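Local coordinates for uncharacterized protein (Legionella pneumophila subsp. pneumophila, PDB 4HFV) that is of unknown biochemical function but is probably delivered into host cells as an effector of the Dot/Icm type IV secretion system, at residues 138-143 / 147-152; 77-82 / 128-133; 45-50 / 156-161; 61-66 / 71-76. All coordinates share one frame; numbering follows the deposited sequence.

Contact 1: residues 138-143 / 147-152; sequences VYKNSD and GYLDKQ
Val138 and Leu149 meet across a single antiparallel beta bridge in the loop before helix 161-188, with Tyr139 and Tyr148 as the non-hydrogen-bonded pair (CA to CA 4.3 Å). The flanking bonds establish the register: Leu149 N donates to Val138 O, and Lys140 N to Gly147 O at 3.0 Å. Val138 O is gripped twice, since Gln152 NE2 also reaches it, at 2.9 Å in the carbonyl plane and on a lone pair; Leu149 N arrives tilted 29° from that plane. Gln152 NE2 donates to Leu149 O as well, and both acceptors lie close to its amide plane, which fixes the rotation of the amide. Val138 sets CG1 anti to the backbone N (chi1 177°), placing it over the centre of the Tyr139 ring. Lys140, extended beyond CG, runs alongside Leu149 with the two side chains pointing opposite ways, CG 3.9 Å from Leu149 CD2, and its CE approaches Tyr148 O to 3.4 Å. Tyr139 turns the CE1 edge to the Tyr148 face, a T-shaped stack with planes at 80°. His187 of the second subunit stacks on Tyr148. A water lies 2.7 Å from Tyr139 OH and 2.6 Å from Tyr148 OH.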
loop_
_atom_site.group_PDB
_atom_site.type_symbol
_atom_site.label_atom_id
_atom_site.label_comp_id
_atom_site.label_asym_id
_atom_site.label_seq_id
_atom_site.Cartn_x
_atom_site.Cartn_y
_atom_site.Cartn_z
ATOM N N VAL A 138 12.968 -3.937 -11.516
ATOM C CA VAL A 138 13.833 -4.628 -10.577
ATOM C C VAL A 138 13.461 -6.127 -10.436
ATOM O O VAL A 138 14.324 -6.991 -10.399
ATOM C CB VAL A 138 13.787 -3.935 -9.198
ATOM C CG1 VAL A 138 14.637 -4.695 -8.178
ATOM C CG2 VAL A 138 14.273 -2.461 -9.320
ATOM N N TYR A 139 12.174 -6.424 -10.346
ATOM C CA TYR A 139 11.703 -7.794 -10.086
ATOM C C TYR A 139 10.974 -8.419 -11.273
ATOM O O TYR A 139 10.252 -7.757 -11.997
ATOM C CB TYR A 139 10.753 -7.785 -8.911
ATOM C CG TYR A 139 11.315 -7.089 -7.690
ATOM C CD1 TYR A 139 12.398 -7.616 -7.011
ATOM C CD2 TYR A 139 10.750 -5.906 -7.216
ATOM C CE1 TYR A 139 12.885 -7.011 -5.885
ATOM C CE2 TYR A 139 11.241 -5.285 -6.108
ATOM C CZ TYR A 139 12.301 -5.847 -5.438
ATOM O OH TYR A 139 12.811 -5.214 -4.349
ATOM N N LYS A 140 11.141 -9.724 -11.434
ATOM C CA LYS A 140 10.295 -10.494 -12.348
ATOM C C LYS A 140 8.825 -10.241 -12.028
ATOM O O LYS A 140 8.408 -10.337 -10.876
ATOM C CB LYS A 140 10.652 -11.972 -12.248
ATOM C CG LYS A 140 12.142 -12.209 -12.575
ATOM C CD LYS A 140 12.571 -13.680 -12.362
ATOM C CE LYS A 140 14.014 -13.897 -12.823
ATOM N NZ LYS A 140 14.517 -15.273 -12.573
ATOM N N ASN A 141 8.057 -9.877 -13.050
ATOM C CA ASN A 141 6.643 -9.488 -12.889
ATOM C C ASN A 141 6.367 -8.438 -11.820
ATOM O O ASN A 141 5.290 -8.435 -11.224
ATOM C CB ASN A 141 5.757 -10.706 -12.640
ATOM C CG ASN A 141 4.298 -10.440 -13.004
ATOM O OD1 ASN A 141 3.990 -9.507 -13.773
ATOM N ND2 ASN A 141 3.401 -11.248 -12.468
ATOM N N SER A 142 7.337 -7.557 -11.576
ATOM C CA SER A 142 7.206 -6.501 -10.563
ATOM C C SER A 142 7.056 -7.040 -9.163
ATOM O O SER A 142 6.780 -6.277 -8.233
ATOM C CB SER A 142 6.014 -5.598 -10.883
ATOM O OG SER A 142 6.152 -5.086 -12.194
ATOM N N ASP A 143 7.229 -8.353 -9.010
ATOM C CA ASP A 143 6.863 -9.035 -7.776
ATOM C C ASP A 143 8.109 -9.574 -7.067
ATOM O O ASP A 143 8.756 -10.508 -7.533
ATOM C CB ASP A 143 5.863 -10.162 -8.114
ATOM C CG ASP A 143 5.509 -11.041 -6.924
ATOM O OD1 ASP A 143 5.705 -10.636 -5.757
ATOM O OD2 ASP A 143 5.030 -12.158 -7.183
ATOM N N GLY A 147 11.641 -12.867 -7.392
ATOM C CA GLY A 147 13.053 -12.606 -7.556
ATOM C C GLY A 147 13.410 -11.414 -8.434
ATOM O O GLY A 147 12.550 -10.732 -9.015
ATOM N N TYR A 148 14.711 -11.181 -8.529
ATOM C CA TYR A 148 15.262 -10.107 -9.344
ATOM C C TYR A 148 15.427 -10.468 -10.809
ATOM O O TYR A 148 15.821 -11.584 -11.153
ATOM C CB TYR A 148 16.632 -9.732 -8.821
ATOM C CG TYR A 148 16.636 -8.933 -7.553
ATOM C CD1 TYR A 148 16.076 -9.423 -6.402
ATOM C CD2 TYR A 148 17.253 -7.687 -7.506
ATOM C CE1 TYR A 148 16.106 -8.691 -5.225
ATOM C CE2 TYR A 148 17.304 -6.965 -6.355
ATOM C CZ TYR A 148 16.721 -7.443 -5.223
ATOM O OH TYR A 148 16.761 -6.696 -4.069
ATOM N N LEU A 149 15.158 -9.489 -11.669
ATOM C CA LEU A 149 15.544 -9.552 -13.091
ATOM C C LEU A 149 17.048 -9.742 -13.206
ATOM O O LEU A 149 17.792 -9.177 -12.423
ATOM C CB LEU A 149 15.142 -8.254 -13.810
ATOM C CG LEU A 149 13.651 -7.889 -13.750
ATOM C CD1 LEU A 149 13.410 -6.469 -14.259
ATOM C CD2 LEU A 149 12.826 -8.877 -14.541
ATOM N N ASP A 150 17.502 -10.546 -14.170
ATOM C CA ASP A 150 18.941 -10.730 -14.417
ATOM C C ASP A 150 19.595 -9.392 -14.807
ATOM O O ASP A 150 20.714 -9.080 -14.401
ATOM C CB ASP A 150 19.191 -11.771 -15.544
ATOM C CG ASP A 150 19.385 -13.194 -15.019
ATOM O OD1 ASP A 150 19.591 -13.355 -13.791
ATOM O OD2 ASP A 150 19.351 -14.153 -15.842
ATOM N N LYS A 151 18.895 -8.614 -15.616
ATOM C CA LYS A 151 19.385 -7.305 -16.015
ATOM C C LYS A 151 18.761 -6.236 -15.130
ATOM O O LYS A 151 17.549 -6.122 -15.074
ATOM C CB LYS A 151 19.080 -7.045 -17.491
ATOM C CG LYS A 151 20.024 -7.792 -18.420
ATOM C CD LYS A 151 19.702 -7.595 -19.894
ATOM C CE LYS A 151 20.598 -8.482 -20.768
ATOM N NZ LYS A 151 22.029 -8.077 -20.683
ATOM N N GLN A 152 19.603 -5.464 -14.447
ATOM C CA GLN A 152 19.149 -4.433 -13.520
ATOM C C GLN A 152 19.485 -3.037 -14.073
ATOM O O GLN A 152 20.564 -2.514 -13.826
ATOM C CB GLN A 152 19.825 -4.639 -12.163
ATOM C CG GLN A 152 19.371 -5.874 -11.422
ATOM C CD GLN A 152 17.995 -5.717 -10.830
ATOM O OE1 GLN A 152 17.697 -4.717 -10.183
ATOM N NE2 GLN A 152 17.153 -6.719 -11.018
HETATM O O HOH W 1 14.509 -6.639 -2.781
#

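Contact 2: residues 77-82 / 128-133; sequences LNALAY and SALEKF
The shortest sound polar bond here, Tyr82 N to Asn78 O at 2.8 Å, stays within helix 70-90; where Ala79 and Leu80 of that helix meet Leu130 of helix 120-136, no hydrogen bond crosses and the contact is purely apolar. The two backbones come close, with Ala79 CA 6.2 Å from Leu130 CA, a separation that the small methyl of Ala79 permits. That methyl and the first side-chain carbon of Leu130 point toward each other, and Ala79 CB stands 3.8 Å from Leu130 CB. Beyond CB the leucine divides its work between two branches. Leu130 CD2 comes nearest the backbone, 3.6 Å from Leu80 CA and 3.7 Å from Leu80 N, whereas Leu130 CD1 reaches Leu80 CB at 4.0 Å. Leu130 CG, anti to the backbone N (chi1 -178°), carries both methyls to Leu80, and the close contacts fall at CA, N and CB of that residue. All three touching residues are buried, and the two segments hide 148 Å² from each other. The side chain of Leu130 is about 10 Å from that of Ser169, which binds succinate in a crystal structure of this protein, though none is bound to this chain here. Ala79 also packs on Met126 of helix 120-136, while Leu80 leans on Thr59 of helix 49-64, placing the contact inside the helical bundle.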
loop_
_atom_site.group_PDB
_atom_site.type_symbol
_atom_site.label_atom_id
_atom_site.label_comp_id
_atom_site.label_asym_id
_atom_site.label_seq_id
_atom_site.Cartn_x
_atom_site.Cartn_y
_atom_site.Cartn_z
ATOM N N LEU A 77 7.584 10.322 -14.892
ATOM C CA LEU A 77 8.688 11.288 -14.939
ATOM C C LEU A 77 8.434 12.465 -13.982
ATOM O O LEU A 77 9.339 12.870 -13.275
ATOM C CB LEU A 77 9.001 11.735 -16.373
ATOM C CG LEU A 77 10.285 12.552 -16.575
ATOM C CD1 LEU A 77 11.583 11.839 -16.079
ATOM C CD2 LEU A 77 10.444 12.951 -18.033
ATOM N N ASN A 78 7.206 12.997 -13.940
ATOM C CA ASN A 78 6.899 14.053 -12.980
ATOM C C ASN A 78 7.186 13.594 -11.560
ATOM O O ASN A 78 7.799 14.313 -10.781
ATOM C CB ASN A 78 5.429 14.480 -13.068
ATOM C CG ASN A 78 5.154 15.452 -14.211
ATOM O OD1 ASN A 78 4.982 16.643 -13.985
ATOM N ND2 ASN A 78 5.046 14.945 -15.418
ATOM N N ALA A 79 6.702 12.395 -11.212
ATOM C CA ALA A 79 6.940 11.847 -9.891
ATOM C C ALA A 79 8.438 11.788 -9.556
ATOM O O ALA A 79 8.851 12.174 -8.473
ATOM C CB ALA A 79 6.285 10.412 -9.722
ATOM N N LEU A 80 9.254 11.248 -10.446
ATOM C CA LEU A 80 10.676 11.158 -10.144
ATOM C C LEU A 80 11.319 12.540 -10.003
ATOM O O LEU A 80 12.184 12.724 -9.149
ATOM C CB LEU A 80 11.410 10.413 -11.244
ATOM C CG LEU A 80 12.900 10.209 -11.034
ATOM C CD1 LEU A 80 13.184 9.481 -9.735
ATOM C CD2 LEU A 80 13.415 9.433 -12.233
ATOM N N ALA A 81 10.931 13.491 -10.854
ATOM C CA ALA A 81 11.526 14.820 -10.757
ATOM C C ALA A 81 11.133 15.408 -9.419
ATOM O O ALA A 81 11.979 15.970 -8.717
ATOM C CB ALA A 81 11.084 15.747 -11.901
ATOM N N TYR A 82 9.849 15.278 -9.072
ATOM C CA TYR A 82 9.370 15.810 -7.801
ATOM C C TYR A 82 10.098 15.169 -6.634
ATOM O O TYR A 82 10.535 15.855 -5.731
ATOM C CB TYR A 82 7.864 15.608 -7.651
ATOM C CG TYR A 82 7.321 16.384 -6.481
ATOM C CD1 TYR A 82 7.344 15.831 -5.220
ATOM C CD2 TYR A 82 6.853 17.701 -6.628
ATOM C CE1 TYR A 82 6.867 16.524 -4.128
ATOM C CE2 TYR A 82 6.384 18.410 -5.542
ATOM C CZ TYR A 82 6.399 17.806 -4.292
ATOM O OH TYR A 82 5.936 18.449 -3.174
ATOM N N SER A 128 3.146 6.343 -6.038
ATOM C CA SER A 128 2.724 4.980 -6.285
ATOM C C SER A 128 3.133 4.554 -7.704
ATOM O O SER A 128 3.690 3.462 -7.916
ATOM C CB SER A 128 1.216 4.841 -6.035
ATOM O OG SER A 128 0.777 3.533 -6.284
ATOM N N ALA A 129 2.883 5.432 -8.682
ATOM C CA ALA A 129 3.203 5.118 -10.072
ATOM C C ALA A 129 4.708 4.954 -10.215
ATOM O O ALA A 129 5.169 4.045 -10.906
ATOM C CB ALA A 129 2.660 6.203 -11.060
ATOM N N LEU A 130 5.474 5.810 -9.535
ATOM C CA LEU A 130 6.914 5.704 -9.566
ATOM C C LEU A 130 7.406 4.407 -8.928
ATOM O O LEU A 130 8.240 3.685 -9.504
ATOM C CB LEU A 130 7.540 6.898 -8.855
ATOM C CG LEU A 130 9.063 6.998 -8.818
ATOM C CD1 LEU A 130 9.664 6.918 -10.199
ATOM C CD2 LEU A 130 9.471 8.365 -8.165
ATOM N N GLU A 131 6.943 4.127 -7.713
ATOM C CA GLU A 131 7.269 2.841 -7.082
ATOM C C GLU A 131 6.934 1.624 -7.964
ATOM O O GLU A 131 7.764 0.721 -8.097
ATOM C CB GLU A 131 6.597 2.708 -5.734
ATOM C CG GLU A 131 7.025 1.461 -4.975
ATOM C CD GLU A 131 5.938 0.923 -4.124
ATOM O OE1 GLU A 131 5.188 1.754 -3.556
ATOM O OE2 GLU A 131 5.840 -0.317 -4.013
ATOM N N LYS A 132 5.759 1.596 -8.588
ATOM C CA LYS A 132 5.403 0.476 -9.473
ATOM C C LYS A 132 6.403 0.366 -10.625
ATOM O O LYS A 132 6.904 -0.735 -10.991
ATOM C CB LYS A 132 3.986 0.660 -10.043
ATOM C CG LYS A 132 2.871 0.004 -9.255
ATOM C CD LYS A 132 1.509 0.281 -9.914
ATOM C CE LYS A 132 0.617 1.214 -9.066
ATOM N NZ LYS A 132 0.022 0.527 -7.876
ATOM N N PHE A 133 6.678 1.513 -11.241
ATOM C CA PHE A 133 7.596 1.565 -12.338
ATOM C C PHE A 133 8.939 0.972 -11.952
ATOM O O PHE A 133 9.459 0.097 -12.661
ATOM C CB PHE A 133 7.759 3.032 -12.811
ATOM C CG PHE A 133 8.908 3.246 -13.703
ATOM C CD1 PHE A 133 8.800 3.025 -15.080
ATOM C CD2 PHE A 133 10.110 3.710 -13.182
ATOM C CE1 PHE A 133 9.899 3.257 -15.906
ATOM C CE2 PHE A 133 11.201 3.933 -13.999
ATOM C CZ PHE A 133 11.094 3.719 -15.346
#

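Contact 3: residues 45-50 / 156-161; sequences VSRERQ and IKHYSV
Arg47 lies in the turn that leads into helix 49-64, and His158 occupies the third position of a type II beta turn from Ile156 to Tyr159. A positive phi of 68° at His158 fits that position, and the closing bond from Tyr159 N to Ile156 O is weak at 3.0 Å. His158 directs its side chain from the backbone toward residues 45-50. Arg47 reaches the ring with an extended chain, its CG anti to the backbone N (chi1 175°), and the two side chains cross at about a right angle. Arg47 NH2 comes within 3.1 Å of His158 CE1, while Arg47 NE is 3.2 Å from His158 NE2. The guanidinium and imidazole planes are 22° apart, yet each group meets the other obliquely. The pair brings the approaches to two helices together at the surface of the fold: Ser46 OG accepts from Arg49 N (3.2 Å) as a capping bond for helix 49-64, and Ser160 OG, at the N-cap of helix 161-188, accepts from Asp163 N. Elsewhere in the turn, Ile156 and Tyr159 pack on Val55 of helix 49-64. Lys157 lays its CG over the centre of one face of the His158 ring. Arg47 also touches a crystal neighbour, which may influence its pose. Gln50 folds back along its own segment, NE2 donating to Val45 O at 2.9 Å.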
loop_
_atom_site.group_PDB
_atom_site.type_symbol
_atom_site.label_atom_id
_atom_site.label_comp_id
_atom_site.label_asym_id
_atom_site.label_seq_id
_atom_site.Cartn_x
_atom_site.Cartn_y
_atom_site.Cartn_z
ATOM N N VAL A 45 29.559 15.994 -13.197
ATOM C CA VAL A 45 28.783 16.550 -12.082
ATOM C C VAL A 45 29.252 15.985 -10.738
ATOM O O VAL A 45 30.014 15.016 -10.689
ATOM C CB VAL A 45 27.259 16.372 -12.309
ATOM C CG1 VAL A 45 26.875 16.891 -13.691
ATOM C CG2 VAL A 45 26.824 14.916 -12.136
ATOM N N SER A 46 28.844 16.624 -9.647
ATOM C CA SER A 46 29.294 16.205 -8.313
ATOM C C SER A 46 28.886 14.766 -7.982
ATOM O O SER A 46 27.898 14.254 -8.494
ATOM C CB SER A 46 28.721 17.136 -7.253
ATOM O OG SER A 46 27.328 16.906 -7.109
ATOM N N ARG A 47 29.634 14.128 -7.089
ATOM C CA ARG A 47 29.375 12.727 -6.725
ATOM C C ARG A 47 27.942 12.623 -6.245
ATOM O O ARG A 47 27.190 11.715 -6.616
ATOM C CB ARG A 47 30.390 12.254 -5.667
ATOM C CG ARG A 47 30.136 10.844 -5.133
ATOM C CD ARG A 47 31.382 10.228 -4.492
ATOM N NE ARG A 47 31.106 8.952 -3.821
ATOM C CZ ARG A 47 32.021 8.238 -3.166
ATOM N NH1 ARG A 47 33.268 8.680 -3.093
ATOM N NH2 ARG A 47 31.696 7.089 -2.581
ATOM N N GLU A 48 27.505 13.616 -5.491
ATOM C CA GLU A 48 26.129 13.634 -5.017
ATOM C C GLU A 48 25.050 13.645 -6.130
ATOM O O GLU A 48 23.973 12.976 -6.034
ATOM C CB GLU A 48 25.975 14.865 -4.140
ATOM C CG GLU A 48 24.613 15.063 -3.553
ATOM C CD GLU A 48 24.624 16.198 -2.533
ATOM O OE1 GLU A 48 24.954 17.355 -2.919
ATOM O OE2 GLU A 48 24.341 15.917 -1.346
ATOM N N ARG A 49 25.271 14.438 -7.171
ATOM C CA ARG A 49 24.284 14.583 -8.241
ATOM C C ARG A 49 24.347 13.429 -9.236
ATOM O O ARG A 49 23.409 13.191 -9.964
ATOM C CB ARG A 49 24.525 15.912 -9.012
ATOM C CG ARG A 49 24.085 17.163 -8.257
ATOM C CD ARG A 49 22.532 17.417 -8.177
ATOM N NE ARG A 49 22.390 18.464 -7.166
ATOM C CZ ARG A 49 22.132 18.242 -5.875
ATOM N NH1 ARG A 49 21.862 17.002 -5.413
ATOM N NH2 ARG A 49 22.120 19.277 -5.043
ATOM N N GLN A 50 25.476 12.736 -9.278
ATOM C CA GLN A 50 25.664 11.687 -10.276
ATOM C C GLN A 50 24.533 10.654 -10.278
ATOM O O GLN A 50 23.922 10.454 -11.311
ATOM C CB GLN A 50 27.035 11.018 -10.134
ATOM C CG GLN A 50 28.121 11.925 -10.683
ATOM C CD GLN A 50 29.510 11.335 -10.539
ATOM O OE1 GLN A 50 29.664 10.145 -10.328
ATOM N NE2 GLN A 50 30.527 12.170 -10.677
ATOM N N ILE A 156 23.013 1.310 -10.402
ATOM C CA ILE A 156 23.740 2.511 -10.716
ATOM C C ILE A 156 24.556 2.800 -9.469
ATOM O O ILE A 156 24.053 2.650 -8.317
ATOM C CB ILE A 156 22.733 3.643 -10.983
ATOM C CG1 ILE A 156 21.984 3.405 -12.300
ATOM C CG2 ILE A 156 23.425 5.054 -10.946
ATOM C CD1 ILE A 156 20.639 4.283 -12.430
ATOM N N LYS A 157 25.809 3.196 -9.681
ATOM C CA LYS A 157 26.703 3.409 -8.570
ATOM C C LYS A 157 26.145 4.483 -7.653
ATOM O O LYS A 157 25.670 5.549 -8.121
ATOM C CB LYS A 157 28.089 3.801 -9.058
ATOM C CG LYS A 157 29.187 3.637 -8.005
ATOM C CD LYS A 157 30.563 4.052 -8.549
ATOM C CE LYS A 157 30.607 5.544 -8.872
ATOM N NZ LYS A 157 31.877 5.962 -9.545
ATOM N N HIS A 158 26.239 4.188 -6.360
ATOM C CA HIS A 158 25.879 5.089 -5.273
ATOM C C HIS A 158 24.405 5.318 -5.249
ATOM O O HIS A 158 23.923 6.324 -4.712
ATOM C CB HIS A 158 26.664 6.414 -5.384
ATOM C CG HIS A 158 28.125 6.224 -5.185
ATOM N ND1 HIS A 158 28.631 5.315 -4.277
ATOM C CD2 HIS A 158 29.191 6.757 -5.821
ATOM C CE1 HIS A 158 29.948 5.316 -4.347
ATOM N NE2 HIS A 158 30.314 6.187 -5.270
ATOM N N TYR A 159 23.694 4.363 -5.838
ATOM C CA TYR A 159 22.244 4.376 -5.838
ATOM C C TYR A 159 21.688 2.990 -5.428
ATOM O O TYR A 159 22.171 1.961 -5.894
ATOM C CB TYR A 159 21.723 4.767 -7.217
ATOM C CG TYR A 159 20.227 4.777 -7.297
ATOM C CD1 TYR A 159 19.474 5.690 -6.583
ATOM C CD2 TYR A 159 19.552 3.851 -8.093
ATOM C CE1 TYR A 159 18.067 5.667 -6.647
ATOM C CE2 TYR A 159 18.187 3.841 -8.182
ATOM C CZ TYR A 159 17.437 4.754 -7.457
ATOM O OH TYR A 159 16.052 4.678 -7.568
ATOM N N SER A 160 20.686 2.978 -4.555
ATOM C CA SER A 160 19.960 1.749 -4.206
ATOM C C SER A 160 18.489 1.859 -4.619
ATOM O O SER A 160 17.703 2.533 -3.971
ATOM C CB SER A 160 20.028 1.464 -2.714
ATOM O OG SER A 160 19.243 0.297 -2.410
ATOM N N VAL A 161 18.143 1.223 -5.733
ATOM C CA VAL A 161 16.788 1.264 -6.242
ATOM C C VAL A 161 15.826 0.633 -5.221
ATOM O O VAL A 161 14.689 1.095 -5.058
ATOM C CB VAL A 161 16.704 0.605 -7.619
ATOM C CG1 VAL A 161 17.001 -0.938 -7.556
ATOM C CG2 VAL A 161 15.347 0.833 -8.285
#

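Contact 4: residues 61-66 / 71-76; sequences ELLDNS and EDKARV
A helix-loop-helix connection, in which helix 49-64 gives way to helix 70-90, is closed where Leu63 meets Lys73 and Val76. Their contacts differ in kind. Leu63 is apolar and buried: its CD1 branch stands 3.9 Å from Val76 CG1, and the two side chains pass at a slant. Val76 turns CG1 that way because this methyl is anti to the backbone N (chi1 177°). Lys73 instead works with its aliphatic stem, CE lying 3.5 Å from Leu63 O. A bend at the third torsion (chi3 78°) carries the ammonium on toward Asp64. The charged groups do not meet directly; a water receives a hydrogen bond from Lys73 NZ (2.8 Å) and donates one to Asp64 OD1 at the same distance. Asp64 has further partners on helix 9-27, a salt bridge to Lys13 and a hydrogen bond with Tyr9.

Leu63 O belongs to the last turn of helix 49-64. It accepts from Ser66 N at 2.9 Å and from Ser66 OG at 2.8 Å, the hydroxyl lying in the carbonyl plane on a lone pair. The lysine charge beside this C-terminal end would probably interact well with the helix dipole. Within helix 70-90, one turn apart, Arg75 NH1 makes a salt bridge to Glu71 OE2 at 2.7 Å, meeting the carboxylate on its anti side. Close to the short loop, the helices run in roughly opposite senses, as is usual for a helical hairpin in an all-helical bundle.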
loop_
_atom_site.group_PDB
_atom_site.type_symbol
_atom_site.label_atom_id
_atom_site.label_comp_id
_atom_site.label_asym_id
_atom_site.label_seq_id
_atom_site.Cartn_x
_atom_site.Cartn_y
_atom_site.Cartn_z
ATOM N N GLU A 61 15.067 6.871 -20.675
ATOM C CA GLU A 61 15.341 5.810 -21.669
ATOM C C GLU A 61 14.283 4.675 -21.589
ATOM O O GLU A 61 13.813 4.128 -22.606
ATOM C CB GLU A 61 16.746 5.240 -21.393
ATOM C CG GLU A 61 17.255 4.156 -22.375
ATOM C CD GLU A 61 18.482 3.383 -21.836
ATOM O OE1 GLU A 61 19.119 3.840 -20.867
ATOM O OE2 GLU A 61 18.815 2.303 -22.370
ATOM N N LEU A 62 13.914 4.293 -20.381
ATOM C CA LEU A 62 13.016 3.144 -20.220
ATOM C C LEU A 62 11.592 3.537 -20.638
ATOM O O LEU A 62 10.899 2.797 -21.347
ATOM C CB LEU A 62 13.056 2.598 -18.781
ATOM C CG LEU A 62 14.366 1.890 -18.345
ATOM C CD1 LEU A 62 14.399 1.639 -16.826
ATOM C CD2 LEU A 62 14.586 0.607 -19.109
ATOM N N LEU A 63 11.156 4.711 -20.212
ATOM C CA LEU A 63 9.847 5.198 -20.644
ATOM C C LEU A 63 9.783 5.350 -22.163
ATOM O O LEU A 63 8.787 4.972 -22.781
ATOM C CB LEU A 63 9.501 6.503 -19.919
ATOM C CG LEU A 63 9.305 6.337 -18.412
ATOM C CD1 LEU A 63 9.271 7.623 -17.687
ATOM C CD2 LEU A 63 8.000 5.515 -18.086
ATOM N N ASP A 64 10.854 5.886 -22.758
ATOM C CA ASP A 64 10.933 6.042 -24.204
ATOM C C ASP A 64 10.745 4.690 -24.899
ATOM O O ASP A 64 10.088 4.615 -25.912
ATOM C CB ASP A 64 12.284 6.603 -24.626
ATOM C CG ASP A 64 12.417 8.109 -24.378
ATOM O OD1 ASP A 64 11.458 8.738 -23.893
ATOM O OD2 ASP A 64 13.508 8.670 -24.683
ATOM N N ASN A 65 11.315 3.633 -24.326
ATOM C CA ASN A 65 11.200 2.271 -24.869
ATOM C C ASN A 65 9.926 1.556 -24.431
ATOM O O ASN A 65 9.716 0.385 -24.783
ATOM C CB ASN A 65 12.352 1.398 -24.385
ATOM C CG ASN A 65 13.708 1.844 -24.881
ATOM O OD1 ASN A 65 13.832 2.610 -25.834
ATOM N ND2 ASN A 65 14.752 1.332 -24.232
ATOM N N SER A 66 9.096 2.201 -23.617
ATOM C CA SER A 66 7.922 1.506 -23.096
ATOM C C SER A 66 6.734 1.608 -24.048
ATOM O O SER A 66 6.770 2.351 -25.024
ATOM C CB SER A 66 7.546 2.014 -21.725
ATOM O OG SER A 66 6.863 3.238 -21.792
ATOM N N GLU A 71 0.117 9.859 -20.713
ATOM C CA GLU A 71 -0.162 10.355 -19.370
ATOM C C GLU A 71 0.541 9.506 -18.292
ATOM O O GLU A 71 0.979 10.033 -17.275
ATOM C CB GLU A 71 -1.671 10.407 -19.107
ATOM C CG GLU A 71 -2.006 10.871 -17.679
ATOM C CD GLU A 71 -3.510 10.999 -17.425
ATOM O OE1 GLU A 71 -4.208 11.564 -18.289
ATOM O OE2 GLU A 71 -3.993 10.518 -16.367
ATOM N N ASP A 72 0.640 8.198 -18.518
ATOM C CA ASP A 72 1.331 7.319 -17.573
ATOM C C ASP A 72 2.843 7.582 -17.612
ATOM O O ASP A 72 3.490 7.655 -16.569
ATOM C CB ASP A 72 0.987 5.853 -17.880
ATOM C CG ASP A 72 1.773 4.854 -17.032
ATOM O OD1 ASP A 72 2.215 5.180 -15.896
ATOM O OD2 ASP A 72 1.925 3.714 -17.521
ATOM N N LYS A 73 3.393 7.777 -18.810
ATOM C CA LYS A 73 4.779 8.224 -18.952
ATOM C C LYS A 73 4.996 9.542 -18.203
ATOM O O LYS A 73 5.951 9.705 -17.435
ATOM C CB LYS A 73 5.150 8.407 -20.427
ATOM C CG LYS A 73 5.280 7.131 -21.224
ATOM C CD LYS A 73 5.427 7.429 -22.700
ATOM C CE LYS A 73 6.815 7.880 -23.051
ATOM N NZ LYS A 73 6.860 8.310 -24.497
ATOM N N ALA A 74 4.085 10.485 -18.381
ATOM C CA ALA A 74 4.246 11.768 -17.688
ATOM C C ALA A 74 4.196 11.599 -16.174
ATOM O O ALA A 74 4.995 12.203 -15.395
ATOM C CB ALA A 74 3.186 12.778 -18.184
ATOM N N ARG A 75 3.246 10.789 -15.707
ATOM C CA ARG A 75 3.105 10.596 -14.262
ATOM C C ARG A 75 4.388 10.057 -13.641
ATOM O O ARG A 75 4.848 10.560 -12.607
ATOM C CB ARG A 75 1.921 9.686 -13.920
ATOM C CG ARG A 75 1.670 9.653 -12.394
ATOM C CD ARG A 75 0.306 9.047 -12.002
ATOM N NE ARG A 75 -0.823 9.776 -12.581
ATOM C CZ ARG A 75 -1.509 9.390 -13.660
ATOM N NH1 ARG A 75 -2.511 10.157 -14.091
ATOM N NH2 ARG A 75 -1.204 8.259 -14.312
ATOM N N VAL A 76 4.996 9.061 -14.285
ATOM C CA VAL A 76 6.275 8.568 -13.803
ATOM C C VAL A 76 7.377 9.617 -13.781
ATOM O O VAL A 76 8.076 9.781 -12.747
ATOM C CB VAL A 76 6.742 7.318 -14.551
ATOM C CG1 VAL A 76 8.136 6.878 -14.055
ATOM C CG2 VAL A 76 5.704 6.159 -14.348
HETATM O O HOH W 2 9.320 8.798 -25.712
#

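From the N terminus, residues 45-50 open contact 3, whose partner 156-161 comes more than a hundred residues later, so the other three contacts nest inside the loop it closes. Within it they follow in series without crossing. Contact 4 closes first, joining helices 49-64 and 70-90; contact 2 then ties helix 70-90 to helix 120-136, and contact 1 pins the loop ahead of helix 161-188. Contacts 2 and 4 touch, their centres 10 Å apart: Phe133 CE1 lies 3.7 Å from Leu63 CD2, and Ala129 packs on Arg75. Contacts 1 and 3 also meet, Val138 CG2 being 3.6 Å from Val161 CG1 at the start of helix 161-188.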